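Local atomic coordinates of acetyl-xylan esterase (PDB entry 2CC0), a protein that removes acetyl groups from xylan as a metal-dependent family 4 carbohydrate esterase, probably aiding the breakdown of plant cell walls. Residues A138-V143 and I165-Q170. Residues are numbered along the deposited sequence; the frame is centred on the assembly and turned at random. Where two conformers were deposited one is given.
Sequences AIVQAV and IPRIAQ
Val140 lies against Arg167 where helices 136-144 and 159-174 pack side by side, the two side chains crossing at about a right angle. Along Arg167, CB comes first, 3.7 Å from Val140 CG2, with Val140 CG1 a little farther off. The chain then bends at chi3 (68°), which sets NE 4.0 Å from Val140 CG2; CZ lies at the same distance, and this methyl sits over the centre of one guanidinium face. At the tip, NH2 passes 4.2 Å from Val140 CB and forms a salt bridge with Asp137, one turn back on the first helix. These segments run nearly parallel, their axes 9.4 Å apart at an angle of 24°, the helices following the neighbouring parallel strands 126-127 and 151-155 of the distorted (beta/alpha) barrel of polysaccharide deacetylases. An alanine at Val140 would probably open a gap beneath the guanidinium and let the arginine shift against Asp137. Deeper in, Val143 CG2 meets Ile168 CG1 at 3.8 Å, while Val143 CG1 faces Ile168 CG2. Ile168 CD1 also reaches Ile139 CG2, at 4.2 Å. Beneath this apolar layer is strand 151-155, where Ile152 touches Val143 and Met154 touches Ile168.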
# COMPACT_ATOMS: atom_id res chain seq x y z
N ALA A 138 9.78 18.80 13.42
CA ALA A 138 9.28 18.45 12.10
C ALA A 138 8.98 16.94 12.03
O ALA A 138 8.00 16.52 11.40
CB ALA A 138 10.27 18.87 11.01
N ILE A 139 9.81 16.14 12.70
CA ILE A 139 9.62 14.67 12.71
C ILE A 139 8.33 14.32 13.46
O ILE A 139 7.53 13.49 13.00
CB ILE A 139 10.87 13.96 13.34
CG1 ILE A 139 12.11 14.19 12.47
CG2 ILE A 139 10.62 12.45 13.60
CD1 ILE A 139 13.45 13.89 13.19
N VAL A 140 8.14 14.93 14.64
CA VAL A 140 6.92 14.72 15.42
C VAL A 140 5.68 15.15 14.62
O VAL A 140 4.67 14.44 14.63
CB VAL A 140 6.97 15.46 16.79
CG1 VAL A 140 5.65 15.28 17.55
CG2 VAL A 140 8.17 14.91 17.63
N GLN A 141 5.78 16.29 13.93
CA GLN A 141 4.72 16.80 13.06
C GLN A 141 4.38 15.79 11.95
O GLN A 141 3.21 15.57 11.62
CB GLN A 141 5.15 18.13 12.44
CG GLN A 141 4.11 18.76 11.51
CD GLN A 141 2.74 18.99 12.16
OE1 GLN A 141 1.71 19.00 11.48
NE2 GLN A 141 2.72 19.18 13.48
N ALA A 142 5.41 15.18 11.36
CA ALA A 142 5.19 14.16 10.31
C ALA A 142 4.39 12.98 10.89
O ALA A 142 3.45 12.49 10.27
CB ALA A 142 6.53 13.68 9.74
N VAL A 143 4.76 12.51 12.08
CA VAL A 143 4.02 11.45 12.76
C VAL A 143 2.56 11.84 13.00
O VAL A 143 1.66 11.01 12.83
CB VAL A 143 4.72 11.01 14.09
CG1 VAL A 143 3.80 10.15 14.93
CG2 VAL A 143 6.01 10.27 13.78
N ILE A 165 11.43 10.36 20.06
CA ILE A 165 10.66 9.17 20.44
C ILE A 165 9.58 9.43 21.52
O ILE A 165 8.43 9.06 21.32
CB ILE A 165 11.57 7.97 20.80
CG1 ILE A 165 12.46 7.58 19.61
CG2 ILE A 165 10.75 6.79 21.32
CD1 ILE A 165 11.73 7.30 18.28
N PRO A 166 9.93 10.08 22.66
CA PRO A 166 8.84 10.32 23.62
C PRO A 166 7.65 11.13 23.06
O PRO A 166 6.50 10.75 23.29
CB PRO A 166 9.52 11.07 24.79
CG PRO A 166 10.97 10.77 24.63
CD PRO A 166 11.22 10.60 23.14
N ARG A 167 7.92 12.20 22.32
CA ARG A 167 6.85 12.98 21.69
C ARG A 167 6.09 12.24 20.60
O ARG A 167 4.90 12.49 20.38
CB ARG A 167 7.39 14.30 21.17
CG ARG A 167 7.63 15.31 22.29
CD ARG A 167 8.43 16.50 21.78
NE ARG A 167 7.67 17.31 20.82
CZ ARG A 167 8.24 18.16 19.96
NH1 ARG A 167 9.56 18.31 19.93
NH2 ARG A 167 7.48 18.86 19.12
N ILE A 168 6.76 11.31 19.93
CA ILE A 168 6.04 10.41 19.00
C ILE A 168 5.00 9.56 19.76
O ILE A 168 3.82 9.46 19.37
CB ILE A 168 7.03 9.55 18.21
CG1 ILE A 168 7.77 10.45 17.18
CG2 ILE A 168 6.30 8.36 17.54
CD1 ILE A 168 8.92 9.78 16.42
N ALA A 169 5.43 8.95 20.87
CA ALA A 169 4.54 8.14 21.70
C ALA A 169 3.37 9.01 22.18
O ALA A 169 2.22 8.58 22.14
CB ALA A 169 5.30 7.54 22.88
N GLN A 170 3.68 10.24 22.61
CA GLN A 170 2.64 11.18 23.07
C GLN A 170 1.64 11.55 22.00
O GLN A 170 0.42 11.58 22.25
CB GLN A 170 3.31 12.45 23.61
CG GLN A 170 4.04 12.20 24.91
CD GLN A 170 5.00 13.31 25.25
OE1 GLN A 170 4.85 14.45 24.79
NE2 GLN A 170 6.01 12.99 26.05